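Putative oxidoreductase (Jannaschia sp., PDB 3C24) is probably a dinucleotide-dependent oxidoreductase, pairing a Rossmann-type nucleotide-binding region with a largely helical C-terminal part through which two subunits associate. Local coordinates at residues Ala188-Glu191 with Pro192-Glu196; His180-Thr184 with Glu185-Ile189. All coordinates share one frame; numbering follows the deposited sequence.

Contact 1: Ala188-Glu191 with Pro192-Glu196; sequences AILE and PGLSE
The carbonyl O of Ile-189 meets two neighbouring atoms of the Gly-193/Leu-194 peptide: Leu-194 N gives it a hydrogen bond of 2.7 Å, bent to 135° at the hydrogen, and the CA of Gly-193 adds a CA-H...O contact at 3.0 Å. Gly-193 has no side chain, which lets its CA come this near the oxygen. Two further i+5 bonds flank it, Gly-193 N to Ala-188 O at 3.1 Å and Ser-195 N to Leu-190 O at 2.9 Å. Three such bonds in succession mark a pi-type widening of helix 184-217, built around a cis peptide between Glu-191 and Pro-192. Pro-192 N lies 3.0 Å from Ala-188 O yet has no hydrogen to offer, and the helix kinks here. Replacing Pro-192 by an alanine would probably cost the cis peptide its stability and leave a gap against Ala-279 and Ile-283 of helix 273-284. Glu-191, its chain bent about the CB-CG bond (chi2 94°), sends OE2 to the backbone N of Ala-102, while OE1 stands 4.3 Å from OE1 of Glu-196, like charges near each other but not in contact. Ser-195 turns OG back over CB of Glu-191 at 3.3 Å (chi1 66°). Leu-190 and Leu-194 run side by side, CD2 to CD2 at 3.8 Å, and Leu-194 continues onto Met-228 of the second subunit.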
loop_
_atom_site.group_PDB
_atom_site.type_symbol
_atom_site.label_atom_id
_atom_site.label_comp_id
_atom_site.label_asym_id
_atom_site.label_seq_id
_atom_site.Cartn_x
_atom_site.Cartn_y
_atom_site.Cartn_z
ATOM N N ALA A 188 15.697 -15.538 -2.051
ATOM C CA ALA A 188 16.278 -14.762 -0.933
ATOM C C ALA A 188 16.215 -13.256 -1.224
ATOM O O ALA A 188 15.918 -12.453 -0.355
ATOM C CB ALA A 188 17.713 -15.188 -0.627
ATOM N N ILE A 189 16.447 -12.897 -2.478
ATOM C CA ILE A 189 16.332 -11.479 -2.923
ATOM C C ILE A 189 14.924 -10.960 -2.721
ATOM O O ILE A 189 14.695 -9.794 -2.371
ATOM C CB ILE A 189 16.829 -11.299 -4.398
ATOM C CG1 ILE A 189 18.346 -11.561 -4.473
ATOM C CG2 ILE A 189 16.471 -9.884 -4.951
ATOM C CD1 ILE A 189 18.924 -11.672 -5.908
ATOM N N LEU A 190 13.965 -11.848 -2.954
ATOM C CA LEU A 190 12.546 -11.498 -2.764
ATOM C C LEU A 190 12.254 -11.379 -1.265
ATOM O O LEU A 190 11.610 -10.431 -0.817
ATOM C CB LEU A 190 11.629 -12.484 -3.453
ATOM C CG LEU A 190 11.627 -12.499 -4.980
ATOM C CD1 LEU A 190 10.694 -13.609 -5.511
ATOM C CD2 LEU A 190 11.202 -11.149 -5.558
ATOM N N GLU A 191 12.721 -12.356 -0.499
ATOM C CA GLU A 191 12.578 -12.360 0.958
ATOM C C GLU A 191 13.803 -13.063 1.546
ATOM O O GLU A 191 13.983 -14.219 1.301
ATOM C CB GLU A 191 11.275 -13.018 1.383
ATOM C CG GLU A 191 11.144 -14.447 1.022
ATOM C CD GLU A 191 11.576 -15.411 2.136
ATOM O OE1 GLU A 191 11.839 -15.000 3.287
ATOM O OE2 GLU A 191 11.629 -16.592 1.818
ATOM N N PRO A 192 14.579 -12.370 2.379
ATOM C CA PRO A 192 14.226 -11.080 2.998
ATOM C C PRO A 192 14.466 -9.756 2.252
ATOM O O PRO A 192 14.099 -8.702 2.754
ATOM C CB PRO A 192 15.084 -11.105 4.270
ATOM C CG PRO A 192 16.344 -11.869 3.810
ATOM C CD PRO A 192 15.820 -12.942 2.947
ATOM N N GLY A 193 14.998 -9.800 1.047
ATOM C CA GLY A 193 15.336 -8.582 0.332
ATOM C C GLY A 193 14.228 -7.606 0.047
ATOM O O GLY A 193 14.083 -6.555 0.684
ATOM N N LEU A 194 13.370 -8.004 -0.862
ATOM C CA LEU A 194 12.310 -7.105 -1.277
ATOM C C LEU A 194 11.308 -6.893 -0.142
ATOM O O LEU A 194 10.909 -5.774 0.163
ATOM C CB LEU A 194 11.673 -7.635 -2.572
ATOM C CG LEU A 194 10.832 -6.746 -3.444
ATOM C CD1 LEU A 194 11.696 -5.593 -4.016
ATOM C CD2 LEU A 194 10.177 -7.673 -4.521
ATOM N N SER A 195 10.978 -7.967 0.577
ATOM C CA SER A 195 9.930 -7.910 1.587
ATOM C C SER A 195 10.356 -7.186 2.859
ATOM O O SER A 195 9.609 -6.344 3.424
ATOM C CB SER A 195 9.445 -9.337 1.962
ATOM O OG SER A 195 10.416 -10.097 2.606
ATOM N N GLU A 196 11.557 -7.481 3.303
ATOM C CA GLU A 196 12.005 -6.957 4.591
ATOM C C GLU A 196 13.037 -5.886 4.595
ATOM O O GLU A 196 13.123 -5.112 5.553
ATOM C CB GLU A 196 12.467 -8.096 5.455
ATOM C CG GLU A 196 11.362 -9.137 5.538
ATOM C CD GLU A 196 11.815 -10.372 6.248
ATOM O OE1 GLU A 196 12.093 -11.376 5.556
ATOM O OE2 GLU A 196 11.932 -10.322 7.484
#

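Contact 2: His180-Thr184 with Glu185-Ile189; sequences HRVTT and EQLAI
Thr-183 and Gln-186 close a capping box at the start of helix 184-217, each using its side chain to satisfy the other's backbone N-H. Gln-186 N donates to OG1 of Thr-183, the N-cap residue, at 3.0 Å. In return Thr-183 N donates to OE1 of Gln-186, also at 3.0 Å and nearly straight (169°), with the donor tilted somewhat from the plane of the amide carbonyl. The Thr-183 hydroxyl sits between its own backbone N and carbonyl carbon (chi1 66°), which turns OG1 to the first turn of the helix. The amide of Gln-186 is used at both ends, since NE2 donates to the carbonyl O of Tyr-217 of the second subunit. Helical bonding begins at once: Leu-187 N reaches Thr-183 O at 2.9 Å, and Ala-188 N reaches Thr-184 O at 3.0 Å. Glu-185 spends OE2 on the hydroxyl of Tyr-106. Leu-187 packs on Val-151 of strand 148-156 and Ile-120 of strand 117-123. The buried Val-182 lies across Leu-187 at about a right angle, its CG2 3.7 Å from CB of Leu-187.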
loop_
_atom_site.group_PDB
_atom_site.type_symbol
_atom_site.label_atom_id
_atom_site.label_comp_id
_atom_site.label_asym_id
_atom_site.label_seq_id
_atom_site.Cartn_x
_atom_site.Cartn_y
_atom_site.Cartn_z
ATOM N N HIS A 180 5.480 -19.384 -9.087
ATOM C CA HIS A 180 6.700 -18.880 -9.728
ATOM C C HIS A 180 7.942 -19.626 -9.245
ATOM O O HIS A 180 8.252 -19.640 -8.079
ATOM C CB HIS A 180 6.900 -17.408 -9.412
ATOM C CG HIS A 180 5.751 -16.537 -9.817
ATOM N ND1 HIS A 180 5.524 -16.179 -11.133
ATOM C CD2 HIS A 180 4.798 -15.928 -9.082
ATOM C CE1 HIS A 180 4.455 -15.402 -11.184
ATOM N NE2 HIS A 180 4.010 -15.214 -9.955
ATOM N N ARG A 181 8.618 -20.275 -10.185
ATOM C CA ARG A 181 9.865 -20.970 -9.919
ATOM C C ARG A 181 11.047 -20.038 -10.050
ATOM O O ARG A 181 11.195 -19.316 -11.052
ATOM C CB ARG A 181 10.097 -22.168 -10.853
ATOM C CG ARG A 181 11.387 -22.967 -10.505
ATOM C CD ARG A 181 11.482 -24.246 -11.302
ATOM N NE ARG A 181 12.675 -24.996 -10.929
ATOM C CZ ARG A 181 12.944 -26.222 -11.374
ATOM N NH1 ARG A 181 12.085 -26.848 -12.149
ATOM N NH2 ARG A 181 14.070 -26.839 -10.999
ATOM N N VAL A 182 11.829 -20.001 -8.990
ATOM C CA VAL A 182 13.075 -19.207 -8.928
ATOM C C VAL A 182 14.235 -20.026 -8.359
ATOM O O VAL A 182 14.070 -21.157 -7.892
ATOM C CB VAL A 182 12.903 -17.962 -8.051
ATOM C CG1 VAL A 182 11.882 -16.957 -8.636
ATOM C CG2 VAL A 182 12.507 -18.336 -6.613
ATOM N N THR A 183 15.413 -19.430 -8.370
ATOM C CA THR A 183 16.565 -20.047 -7.710
ATOM C C THR A 183 16.530 -19.699 -6.244
ATOM O O THR A 183 15.824 -18.770 -5.819
ATOM C CB THR A 183 17.916 -19.553 -8.263
ATOM O OG1 THR A 183 18.093 -18.161 -7.969
ATOM C CG2 THR A 183 17.989 -19.787 -9.784
ATOM N N THR A 184 17.335 -20.407 -5.463
ATOM C CA THR A 184 17.460 -20.146 -4.031
ATOM C C THR A 184 17.841 -18.684 -3.795
ATOM O O THR A 184 17.238 -18.001 -2.969
ATOM C CB THR A 184 18.512 -21.046 -3.374
ATOM O OG1 THR A 184 18.140 -22.399 -3.606
ATOM C CG2 THR A 184 18.639 -20.806 -1.835
ATOM N N GLU A 185 18.833 -18.201 -4.536
ATOM C CA GLU A 185 19.275 -16.808 -4.357
ATOM C C GLU A 185 18.217 -15.769 -4.749
ATOM O O GLU A 185 18.019 -14.748 -4.073
ATOM C CB GLU A 185 20.578 -16.561 -5.101
ATOM C CG GLU A 185 21.092 -15.149 -4.872
ATOM C CD GLU A 185 22.511 -14.957 -5.384
ATOM O OE1 GLU A 185 22.676 -14.678 -6.597
ATOM O OE2 GLU A 185 23.445 -15.097 -4.552
ATOM N N GLN A 186 17.525 -16.056 -5.847
ATOM C CA GLN A 186 16.440 -15.200 -6.285
ATOM C C GLN A 186 15.339 -15.141 -5.224
ATOM O O GLN A 186 14.808 -14.053 -4.912
ATOM C CB GLN A 186 15.885 -15.656 -7.628
ATOM C CG GLN A 186 16.803 -15.325 -8.815
ATOM C CD GLN A 186 16.318 -15.920 -10.101
ATOM O OE1 GLN A 186 15.685 -16.970 -10.092
ATOM N NE2 GLN A 186 16.633 -15.266 -11.232
ATOM N N LEU A 187 15.013 -16.289 -4.601
ATOM C CA LEU A 187 13.964 -16.295 -3.582
ATOM C C LEU A 187 14.401 -15.454 -2.391
ATOM O O LEU A 187 13.609 -14.695 -1.832
ATOM C CB LEU A 187 13.651 -17.699 -3.106
ATOM C CG LEU A 187 12.177 -17.952 -2.778
ATOM C CD1 LEU A 187 11.997 -19.441 -2.540
ATOM C CD2 LEU A 187 11.619 -17.164 -1.625
ATOM N N ALA A 188 15.697 -15.538 -2.051
ATOM C CA ALA A 188 16.278 -14.762 -0.933
ATOM C C ALA A 188 16.215 -13.256 -1.224
ATOM O O ALA A 188 15.918 -12.453 -0.355
ATOM C CB ALA A 188 17.713 -15.188 -0.627
ATOM N N ILE A 189 16.447 -12.897 -2.478
ATOM C CA ILE A 189 16.332 -11.479 -2.923
ATOM C C ILE A 189 14.924 -10.960 -2.721
ATOM O O ILE A 189 14.695 -9.794 -2.371
ATOM C CB ILE A 189 16.829 -11.299 -4.398
ATOM C CG1 ILE A 189 18.346 -11.561 -4.473
ATOM C CG2 ILE A 189 16.471 -9.884 -4.951
ATOM C CD1 ILE A 189 18.924 -11.672 -5.908
#

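Read from the N terminus, the chain leaves strand 176-181, an outermost strand of the mixed sheet within this subunit, and turns through contact 2 directly into helix 184-217. Contact 1 follows about one turn further on, and the two share Ala-188 and Ile-189, so they overlap in series; neither encloses nor crosses the other. Neither closes a long loop: contact 2 closes the short strand-to-helix turn, and contact 1 a widened turn within the helix. Their centres lie about 10 Å apart. Together they tie the edge of the sheet to helix 273-284, which Ala-188 meets through Val-276, and to the second subunit, where Ile-189 packs on Tyr-217.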